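Long-range contacts in iron transport multicopper oxidase FET3 (Saccharomyces cerevisiae, PDB 1ZPU), which oxidises ferrous iron to the ferric form with molecular oxygen for high-affinity iron uptake, using four copper ions, and also oxidises cuprous ions: residues H62-N67 / G100-H105; H395-A400 / F460-I465. All coordinates share one frame; numbering follows the deposited sequence.

Interaction 1 of 2, residues H62-N67 / G100-H105; sequences HGLFQN and GTYWYH. With CU1 (copper (I) ion), chain B; NAG (2-acetamido-2-deoxy-beta-D-glucopyranose), chain C.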
ATOM      1  N   HIS A  62       1.039  -7.230  -1.340  1.00 69.03           N
ATOM      2  CA  HIS A  62       1.785  -6.000  -1.146  1.00 68.91           C
ATOM      3  C   HIS A  62       3.205  -6.262  -0.714  1.00 69.13           C
ATOM      4  O   HIS A  62       3.444  -6.806   0.368  1.00 69.25           O
ATOM      5  CB  HIS A  62       1.100  -5.143  -0.086  1.00 68.50           C
ATOM      6  CG  HIS A  62       1.710  -3.788   0.066  1.00 68.90           C
ATOM      7  ND1 HIS A  62       1.027  -2.631  -0.229  1.00 68.04           N
ATOM      8  CD2 HIS A  62       2.948  -3.407   0.468  1.00 69.04           C
ATOM      9  CE1 HIS A  62       1.815  -1.595  -0.011  1.00 69.02           C
ATOM     10  NE2 HIS A  62       2.987  -2.037   0.406  1.00 69.07           N
ATOM     11  N   GLY A  63       4.150  -5.844  -1.548  1.00 69.23           N
ATOM     12  CA  GLY A  63       5.557  -5.874  -1.164  1.00 69.18           C
ATOM     13  C   GLY A  63       6.323  -6.967  -1.867  1.00 69.08           C
ATOM     14  O   GLY A  63       7.539  -6.885  -2.010  1.00 69.54           O
ATOM     15  N   LEU A  64       5.607  -7.990  -2.311  1.00 68.85           N
ATOM     16  CA  LEU A  64       6.201  -9.106  -3.014  1.00 68.67           C
ATOM     17  C   LEU A  64       6.700  -8.651  -4.381  1.00 68.76           C
ATOM     18  O   LEU A  64       6.020  -7.909  -5.084  1.00 68.84           O
ATOM     19  CB  LEU A  64       5.170 -10.222  -3.121  1.00 68.43           C
ATOM     20  CG  LEU A  64       5.079 -11.244  -1.976  1.00 68.41           C
ATOM     21  CD1 LEU A  64       5.110 -10.668  -0.570  1.00 67.42           C
ATOM     22  CD2 LEU A  64       3.866 -12.131  -2.158  1.00 68.68           C
ATOM     23  N   PHE A  65       7.903  -9.073  -4.746  1.00 68.91           N
ATOM     24  CA  PHE A  65       8.569  -8.537  -5.935  1.00 69.08           C
ATOM     25  C   PHE A  65       8.069  -9.138  -7.241  1.00 69.19           C
ATOM     26  O   PHE A  65       8.293  -8.574  -8.312  1.00 69.22           O
ATOM     27  CB  PHE A  65      10.087  -8.699  -5.827  1.00 69.14           C
ATOM     28  CG  PHE A  65      10.715  -7.881  -4.718  1.00 69.85           C
ATOM     29  CD1 PHE A  65      10.160  -6.661  -4.322  1.00 69.90           C
ATOM     30  CD2 PHE A  65      11.870  -8.322  -4.086  1.00 69.74           C
ATOM     31  CE1 PHE A  65      10.730  -5.916  -3.306  1.00 69.87           C
ATOM     32  CE2 PHE A  65      12.445  -7.576  -3.075  1.00 69.75           C
ATOM     33  CZ  PHE A  65      11.881  -6.372  -2.688  1.00 69.69           C
ATOM     34  N   GLN A  66       7.406 -10.289  -7.144  1.00 69.37           N
ATOM     35  CA  GLN A  66       6.829 -10.984  -8.294  1.00 69.33           C
ATOM     36  C   GLN A  66       7.833 -11.124  -9.444  1.00 69.35           C
ATOM     37  O   GLN A  66       7.479 -11.025 -10.619  1.00 69.48           O
ATOM     38  CB  GLN A  66       5.523 -10.297  -8.743  1.00 69.47           C
ATOM     39  CG  GLN A  66       4.414 -10.185  -7.662  1.00 69.49           C
ATOM     40  CD  GLN A  66       3.882 -11.543  -7.170  1.00 70.71           C
ATOM     41  OE1 GLN A  66       4.150 -12.600  -7.765  1.00 71.09           O
ATOM     42  NE2 GLN A  66       3.118 -11.512  -6.084  1.00 70.16           N
ATOM     43  N   ASN A  67       9.091 -11.365  -9.080  1.00 69.49           N
ATOM     44  CA  ASN A  67      10.209 -11.457 -10.021  1.00 69.40           C
ATOM     45  C   ASN A  67       9.976 -12.583 -11.010  1.00 69.31           C
ATOM     46  O   ASN A  67       9.936 -13.742 -10.623  1.00 69.44           O
ATOM     47  CB  ASN A  67      11.508 -11.686  -9.244  1.00 69.30           C
ATOM     48  CG  ASN A  67      12.741 -11.239  -9.999  1.00 69.91           C
ATOM     49  OD1 ASN A  67      12.845 -11.416 -11.210  1.00 71.27           O
ATOM     50  ND2 ASN A  67      13.702 -10.681  -9.269  1.00 70.39           N
ATOM     51  N   GLY A 100       9.824 -11.640   5.543  1.00 69.13           N
ATOM     52  CA  GLY A 100       9.312 -10.746   6.566  1.00 69.16           C
ATOM     53  C   GLY A 100       7.826 -10.511   6.513  1.00 69.27           C
ATOM     54  O   GLY A 100       7.052 -11.420   6.195  1.00 69.45           O
ATOM     55  N   THR A 101       7.428  -9.281   6.830  1.00 69.17           N
ATOM     56  CA  THR A 101       6.017  -8.964   7.026  1.00 69.13           C
ATOM     57  C   THR A 101       5.385  -8.293   5.815  1.00 69.10           C
ATOM     58  O   THR A 101       5.810  -7.214   5.399  1.00 68.98           O
ATOM     59  CB  THR A 101       5.812  -8.113   8.302  1.00 69.19           C
ATOM     60  OG1 THR A 101       6.578  -8.690   9.378  1.00 69.49           O
ATOM     61  CG2 THR A 101       4.325  -8.063   8.681  1.00 67.90           C
ATOM     62  N   TYR A 102       4.378  -8.954   5.242  1.00 68.99           N
ATOM     63  CA  TYR A 102       3.645  -8.384   4.112  1.00 68.83           C
ATOM     64  C   TYR A 102       2.155  -8.520   4.345  1.00 68.68           C
ATOM     65  O   TYR A 102       1.725  -9.033   5.368  1.00 68.73           O
ATOM     66  CB  TYR A 102       4.069  -9.050   2.789  1.00 68.71           C
ATOM     67  CG  TYR A 102       5.553  -8.973   2.563  1.00 68.15           C
ATOM     68  CD1 TYR A 102       6.416  -9.858   3.200  1.00 67.54           C
ATOM     69  CD2 TYR A 102       6.095  -7.997   1.753  1.00 67.92           C
ATOM     70  CE1 TYR A 102       7.761  -9.780   3.030  1.00 67.79           C
ATOM     71  CE2 TYR A 102       7.453  -7.908   1.568  1.00 68.29           C
ATOM     72  CZ  TYR A 102       8.282  -8.800   2.217  1.00 68.71           C
ATOM     73  OH  TYR A 102       9.641  -8.723   2.047  1.00 69.46           O
ATOM     74  N   TRP A 103       1.366  -8.035   3.400  1.00 68.61           N
ATOM     75  CA  TRP A 103      -0.070  -8.245   3.421  1.00 68.37           C
ATOM     76  C   TRP A 103      -0.650  -8.313   2.015  1.00 68.67           C
ATOM     77  O   TRP A 103       0.004  -7.967   1.021  1.00 68.79           O
ATOM     78  CB  TRP A 103      -0.790  -7.175   4.248  1.00 67.95           C
ATOM     79  CG  TRP A 103      -0.655  -5.743   3.769  1.00 67.57           C
ATOM     80  CD1 TRP A 103       0.499  -5.045   3.616  1.00 67.23           C
ATOM     81  CD2 TRP A 103      -1.717  -4.828   3.457  1.00 66.53           C
ATOM     82  NE1 TRP A 103       0.233  -3.774   3.191  1.00 67.50           N
ATOM     83  CE2 TRP A 103      -1.120  -3.609   3.088  1.00 66.59           C
ATOM     84  CE3 TRP A 103      -3.110  -4.926   3.443  1.00 66.26           C
ATOM     85  CZ2 TRP A 103      -1.863  -2.494   2.704  1.00 66.63           C
ATOM     86  CZ3 TRP A 103      -3.854  -3.816   3.068  1.00 67.02           C
ATOM     87  CH2 TRP A 103      -3.229  -2.616   2.702  1.00 67.29           C
ATOM     88  N   TYR A 104      -1.884  -8.786   1.937  1.00 68.65           N
ATOM     89  CA  TYR A 104      -2.579  -8.840   0.684  1.00 68.42           C
ATOM     90  C   TYR A 104      -3.883  -8.073   0.797  1.00 68.60           C
ATOM     91  O   TYR A 104      -4.527  -8.071   1.844  1.00 68.80           O
ATOM     92  CB  TYR A 104      -2.827 -10.293   0.306  1.00 68.28           C
ATOM     93  CG  TYR A 104      -3.841 -11.017   1.153  1.00 67.83           C
ATOM     94  CD1 TYR A 104      -5.184 -11.021   0.799  1.00 66.94           C
ATOM     95  CD2 TYR A 104      -3.453 -11.730   2.287  1.00 67.72           C
ATOM     96  CE1 TYR A 104      -6.117 -11.700   1.558  1.00 67.74           C
ATOM     97  CE2 TYR A 104      -4.388 -12.416   3.062  1.00 67.93           C
ATOM     98  CZ  TYR A 104      -5.721 -12.397   2.688  1.00 68.17           C
ATOM     99  OH  TYR A 104      -6.665 -13.080   3.428  1.00 68.08           O
ATOM    100  N   HIS A 105      -4.269  -7.407  -0.281  1.00 68.55           N
ATOM    101  CA  HIS A 105      -5.529  -6.682  -0.321  1.00 68.69           C
ATOM    102  C   HIS A 105      -6.089  -6.673  -1.727  1.00 68.80           C
ATOM    103  O   HIS A 105      -5.343  -6.834  -2.694  1.00 68.95           O
ATOM    104  CB  HIS A 105      -5.355  -5.237   0.179  1.00 68.49           C
ATOM    105  CG  HIS A 105      -4.331  -4.438  -0.573  1.00 68.31           C
ATOM    106  ND1 HIS A 105      -4.611  -3.784  -1.757  1.00 68.87           N
ATOM    107  CD2 HIS A 105      -3.033  -4.162  -0.294  1.00 67.23           C
ATOM    108  CE1 HIS A 105      -3.525  -3.158  -2.179  1.00 68.29           C
ATOM    109  NE2 HIS A 105      -2.555  -3.370  -1.309  1.00 66.84           N
TER
HETATM  110 CU   CU1 B1003      -0.776  -2.391  -0.927  1.00 89.16          CU
HETATM  111  C1  NAG C2008      14.952 -10.534  -9.980  1.00 69.68           C
HETATM  112  C2  NAG C2008      15.666  -9.718  -8.902  1.00 69.54           C
HETATM  113  C3  NAG C2008      17.129  -9.453  -9.250  1.00 69.71           C
HETATM  114  C4  NAG C2008      17.840 -10.756  -9.637  1.00 70.06           C
HETATM  115  C5  NAG C2008      16.988 -11.534 -10.659  1.00 69.96           C
HETATM  116  C6  NAG C2008      17.603 -12.881 -11.013  1.00 69.97           C
HETATM  117  C7  NAG C2008      14.368  -8.257  -7.442  1.00 70.00           C
HETATM  118  C8  NAG C2008      13.534  -7.013  -7.346  1.00 68.91           C
HETATM  119  N2  NAG C2008      14.972  -8.471  -8.623  1.00 69.95           N
HETATM  120  O3  NAG C2008      17.750  -8.889  -8.119  1.00 69.48           O
HETATM  121  O4  NAG C2008      19.167 -10.514 -10.092  1.00 69.56           O
HETATM  122  O5  NAG C2008      15.672 -11.744 -10.155  1.00 69.83           O
HETATM  123  O6  NAG C2008      17.661 -13.679  -9.853  1.00 70.75           O
HETATM  124  O7  NAG C2008      14.462  -9.014  -6.464  1.00 69.32           O
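His62 has CG anti to its backbone N (chi1 -173°), while Trp103 has CG in the crowded position between backbone N and carbonyl carbon (chi1 62°). These torsions bring the two rings together in an offset stack with planes at 22°. Trp103 NE1 comes within 3.5 Å of His62 CG, over the face of the imidazole. His62 CB sits over the face of the indole five-membered ring in a CH-pi contact. His105 CD2 lies over the same indole face, toward its rim. His62 N gives a bent hydrogen bond to Trp103 O at 2.7 Å. Here strand 100-105 runs beside strand 60-62 in the first plastocyanin-like domain, and both segments supply histidines to one type 3 copper. His62 ND1 is 1.9 Å from that copper and His105 NE2 is 2.1 Å from it. His464 completes the set. The other ring nitrogen, His62 NE2, is hydrogen-bonded to Asp437 and Thr438. An alanine at Trp103 would probably open a gap beneath the two imidazoles and leave His62 without the flat surface it stacks on. Further along, Leu64 CD1 rests over the Tyr102 ring, 3.6 Å from Tyr102 CG. Gly63 CA meets the edge of that ring. Asn67 ND2 carries an N-linked sugar.

Interaction 2 of 2, residues H395-A400 / F460-I465; sequences HLHGHA and FFHCHI. With CU1 (copper (I) ion), chain D; CU1 (copper (I) ion), chain E; CU1 (copper (I) ion), chain F; CU1 (copper (I) ion), chain B.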
ATOM      1  N   HIS A 395       3.505   4.283  -2.679  1.00 68.71           N
ATOM      2  CA  HIS A 395       3.981   2.932  -2.665  1.00 68.54           C
ATOM      3  C   HIS A 395       4.382   2.512  -4.078  1.00 68.92           C
ATOM      4  O   HIS A 395       3.750   2.929  -5.069  1.00 69.03           O
ATOM      5  CB  HIS A 395       2.928   2.013  -2.052  1.00 68.21           C
ATOM      6  CG  HIS A 395       3.115   0.569  -2.394  1.00 68.47           C
ATOM      7  ND1 HIS A 395       4.206  -0.161  -1.973  1.00 67.76           N
ATOM      8  CD2 HIS A 395       2.367  -0.269  -3.148  1.00 67.70           C
ATOM      9  CE1 HIS A 395       4.114  -1.388  -2.443  1.00 67.48           C
ATOM     10  NE2 HIS A 395       3.007  -1.480  -3.157  1.00 67.39           N
ATOM     11  N   LEU A 396       5.447   1.704  -4.156  1.00 68.86           N
ATOM     12  CA  LEU A 396       5.995   1.248  -5.420  1.00 68.91           C
ATOM     13  C   LEU A 396       5.958  -0.261  -5.516  1.00 69.05           C
ATOM     14  O   LEU A 396       6.553  -0.949  -4.688  1.00 69.42           O
ATOM     15  CB  LEU A 396       7.433   1.740  -5.583  1.00 68.91           C
ATOM     16  CG  LEU A 396       8.242   1.302  -6.818  1.00 69.20           C
ATOM     17  CD1 LEU A 396       7.694   1.877  -8.138  1.00 67.55           C
ATOM     18  CD2 LEU A 396       9.716   1.675  -6.626  1.00 68.73           C
ATOM     19  N   HIS A 397       5.264  -0.778  -6.529  1.00 69.13           N
ATOM     20  CA  HIS A 397       5.199  -2.222  -6.764  1.00 69.02           C
ATOM     21  C   HIS A 397       6.542  -2.733  -7.284  1.00 69.11           C
ATOM     22  O   HIS A 397       7.290  -1.979  -7.914  1.00 69.12           O
ATOM     23  CB  HIS A 397       4.120  -2.551  -7.778  1.00 68.71           C
ATOM     24  CG  HIS A 397       2.726  -2.422  -7.253  1.00 68.95           C
ATOM     25  ND1 HIS A 397       1.801  -3.436  -7.355  1.00 68.88           N
ATOM     26  CD2 HIS A 397       2.091  -1.394  -6.640  1.00 69.75           C
ATOM     27  CE1 HIS A 397       0.659  -3.039  -6.826  1.00 69.68           C
ATOM     28  NE2 HIS A 397       0.808  -1.803  -6.383  1.00 69.03           N
ATOM     29  N   GLY A 398       6.849  -4.000  -6.996  1.00 69.02           N
ATOM     30  CA  GLY A 398       8.014  -4.678  -7.568  1.00 69.08           C
ATOM     31  C   GLY A 398       9.388  -4.381  -6.980  1.00 69.17           C
ATOM     32  O   GLY A 398      10.365  -5.035  -7.336  1.00 69.32           O
ATOM     33  N   HIS A 399       9.477  -3.397  -6.091  1.00 69.06           N
ATOM     34  CA  HIS A 399      10.762  -2.988  -5.522  1.00 69.07           C
ATOM     35  C   HIS A 399      10.652  -2.489  -4.082  1.00 69.15           C
ATOM     36  O   HIS A 399       9.602  -2.003  -3.646  1.00 69.43           O
ATOM     37  CB  HIS A 399      11.383  -1.856  -6.336  1.00 68.95           C
ATOM     38  CG  HIS A 399      11.601  -2.174  -7.778  1.00 69.15           C
ATOM     39  ND1 HIS A 399      12.707  -2.854  -8.229  1.00 69.66           N
ATOM     40  CD2 HIS A 399      10.873  -1.864  -8.878  1.00 69.70           C
ATOM     41  CE1 HIS A 399      12.643  -2.968  -9.544  1.00 70.51           C
ATOM     42  NE2 HIS A 399      11.540  -2.373  -9.962  1.00 69.49           N
ATOM     43  N   ALA A 400      11.751  -2.615  -3.352  1.00 69.06           N
ATOM     44  CA  ALA A 400      11.980  -1.814  -2.163  1.00 69.08           C
ATOM     45  C   ALA A 400      13.003  -0.752  -2.571  1.00 69.12           C
ATOM     46  O   ALA A 400      14.108  -1.080  -3.001  1.00 69.29           O
ATOM     47  CB  ALA A 400      12.512  -2.672  -1.042  1.00 68.88           C
ATOM     48  N   PHE A 460       3.030  -0.428 -10.621  1.00 68.97           N
ATOM     49  CA  PHE A 460       2.219   0.729 -10.271  1.00 68.89           C
ATOM     50  C   PHE A 460       2.957   1.573  -9.240  1.00 68.82           C
ATOM     51  O   PHE A 460       3.474   1.052  -8.252  1.00 68.81           O
ATOM     52  CB  PHE A 460       0.859   0.260  -9.720  1.00 68.79           C
ATOM     53  CG  PHE A 460      -0.307   1.163 -10.051  1.00 68.58           C
ATOM     54  CD1 PHE A 460      -0.160   2.277 -10.873  1.00 68.79           C
ATOM     55  CD2 PHE A 460      -1.579   0.868  -9.560  1.00 68.72           C
ATOM     56  CE1 PHE A 460      -1.266   3.100 -11.177  1.00 68.77           C
ATOM     57  CE2 PHE A 460      -2.697   1.682  -9.873  1.00 68.52           C
ATOM     58  CZ  PHE A 460      -2.534   2.795 -10.672  1.00 68.04           C
ATOM     59  N   PHE A 461       3.032   2.875  -9.489  1.00 68.72           N
ATOM     60  CA  PHE A 461       3.517   3.811  -8.478  1.00 68.89           C
ATOM     61  C   PHE A 461       2.412   4.801  -8.133  1.00 69.07           C
ATOM     62  O   PHE A 461       2.029   5.618  -8.974  1.00 69.31           O
ATOM     63  CB  PHE A 461       4.767   4.553  -8.941  1.00 68.49           C
ATOM     64  CG  PHE A 461       5.274   5.540  -7.941  1.00 68.29           C
ATOM     65  CD1 PHE A 461       5.987   5.113  -6.829  1.00 67.56           C
ATOM     66  CD2 PHE A 461       5.015   6.900  -8.096  1.00 68.33           C
ATOM     67  CE1 PHE A 461       6.450   6.024  -5.896  1.00 67.42           C
ATOM     68  CE2 PHE A 461       5.469   7.824  -7.155  1.00 67.81           C
ATOM     69  CZ  PHE A 461       6.193   7.377  -6.053  1.00 67.77           C
ATOM     70  N   HIS A 462       1.905   4.726  -6.904  1.00 69.02           N
ATOM     71  CA  HIS A 462       0.730   5.500  -6.529  1.00 69.22           C
ATOM     72  C   HIS A 462       0.651   5.796  -5.053  1.00 69.26           C
ATOM     73  O   HIS A 462       1.351   5.182  -4.242  1.00 69.36           O
ATOM     74  CB  HIS A 462      -0.536   4.743  -6.912  1.00 69.38           C
ATOM     75  CG  HIS A 462      -0.724   3.472  -6.151  1.00 69.65           C
ATOM     76  ND1 HIS A 462      -1.428   3.410  -4.967  1.00 69.97           N
ATOM     77  CD2 HIS A 462      -0.289   2.215  -6.398  1.00 70.18           C
ATOM     78  CE1 HIS A 462      -1.412   2.169  -4.513  1.00 70.81           C
ATOM     79  NE2 HIS A 462      -0.724   1.425  -5.360  1.00 70.63           N
ATOM     80  N   CYS A 463      -0.245   6.712  -4.714  1.00 69.33           N
ATOM     81  CA  CYS A 463      -0.631   6.944  -3.339  1.00 69.19           C
ATOM     82  C   CYS A 463      -1.526   5.804  -2.855  1.00 69.20           C
ATOM     83  O   CYS A 463      -2.456   5.373  -3.543  1.00 69.68           O
ATOM     84  CB  CYS A 463      -1.356   8.271  -3.225  1.00 68.95           C
ATOM     85  SG  CYS A 463      -1.780   8.689  -1.545  1.00 70.47           S
ATOM     86  N   HIS A 464      -1.238   5.309  -1.664  1.00 69.01           N
ATOM     87  CA  HIS A 464      -1.969   4.185  -1.114  1.00 68.48           C
ATOM     88  C   HIS A 464      -3.229   4.594  -0.340  1.00 68.73           C
ATOM     89  O   HIS A 464      -3.898   3.748   0.245  1.00 69.17           O
ATOM     90  CB  HIS A 464      -1.057   3.329  -0.256  1.00 67.54           C
ATOM     91  CG  HIS A 464      -1.381   1.876  -0.327  1.00 67.22           C
ATOM     92  ND1 HIS A 464      -2.508   1.335   0.257  1.00 67.49           N
ATOM     93  CD2 HIS A 464      -0.743   0.849  -0.940  1.00 66.47           C
ATOM     94  CE1 HIS A 464      -2.543   0.035   0.013  1.00 67.54           C
ATOM     95  NE2 HIS A 464      -1.479  -0.287  -0.706  1.00 65.84           N
ATOM     96  N   ILE A 465      -3.555   5.880  -0.339  1.00 68.65           N
ATOM     97  CA  ILE A 465      -4.809   6.321   0.223  1.00 68.71           C
ATOM     98  C   ILE A 465      -5.856   6.040  -0.822  1.00 69.17           C
ATOM     99  O   ILE A 465      -5.848   6.635  -1.896  1.00 69.54           O
ATOM    100  CB  ILE A 465      -4.813   7.819   0.552  1.00 68.99           C
ATOM    101  CG1 ILE A 465      -3.968   8.101   1.806  1.00 67.78           C
ATOM    102  CG2 ILE A 465      -6.269   8.323   0.730  1.00 68.78           C
ATOM    103  CD1 ILE A 465      -3.672   9.577   2.036  1.00 66.77           C
TER
HETATM  104 CU   CU1 D1004       2.169  -3.302  -3.589  1.00100.00          CU
HETATM  105 CU   CU1 E1002      -0.936  -0.738  -5.761  1.00 87.41          CU
HETATM  106 CU   CU1 F1001      -2.584  10.710  -1.270  1.00 82.54          CU
HETATM  107 CU   CU1 B1003      -0.776  -2.391  -0.927  1.00 89.16          CU
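His395 N gives a hydrogen bond to His462 O at 2.8 Å, and His462 N returns one to His395 O at 3.2 Å. The two residues form an antiparallel hydrogen-bonded pair. His397 N adds a third hydrogen bond, to Phe460 O at 3.1 Å. All three are nearly straight. Strands 392-396 and 457-463 are thus joined in the third plastocyanin-like domain, and histidines on and just beyond them bind the coppers.

His397 NE2 and His462 NE2 bind the same type 3 copper, at 2.1 Å and 2.2 Å, and His107 is its third protein ligand. The two imidazoles meet rim to rim. His395 NE2 binds the type 2 copper together with His60. His464 NE2 binds the other type 3 copper.

The His397 ring is sandwiched. The type 2 copper stands over the centre of one face, and Phe460 CB covers the opposite face, 3.7 Å from His397 CD2. His397 ND1 is hydrogen-bonded to Asp73 and His395 ND1 to Asp437 O, so both rings have their turn fixed at two points. His395 presents its edge to the His462 face in an offset edge-to-face pair, planes at 86°. Behind the histidines, on the other face of the sheet, Leu396 CB packs at the edge of the Phe461 ring, 3.9 Å from Phe461 CD1.

His462 ND1 gives a hydrogen bond to Cys463 O at 2.6 Å, with the donor well above the carbonyl plane. Cys463 SG, anti to its backbone N (chi1 -176°), binds the type 1 copper, which His392 and His468 also bind. The His-Cys-His sequence therefore links the type 1 copper to both type 3 coppers. As in other multicopper oxidases, this is probably the route by which electrons reach the cluster that reduces oxygen.

How the interactions relate
From the N terminus, interaction 1 comes first. It closes a loop of 32 residues that includes strand 88-94, within the first plastocyanin-like domain. The chain then runs through the second such domain. Interaction 2 follows in the third and closes a longer loop of 59 residues, rich in strand. The two contacts are in series and neither nest nor cross. The centres of interaction 1 and interaction 2 are nonetheless only about 11 Å apart, and the two meet in space. The His62 and His395 rings touch, and the Phe65 ring packs against Gly398. One type 3 copper is shared by both. The trinuclear copper cluster thus sits between the first and third domains and ties them together.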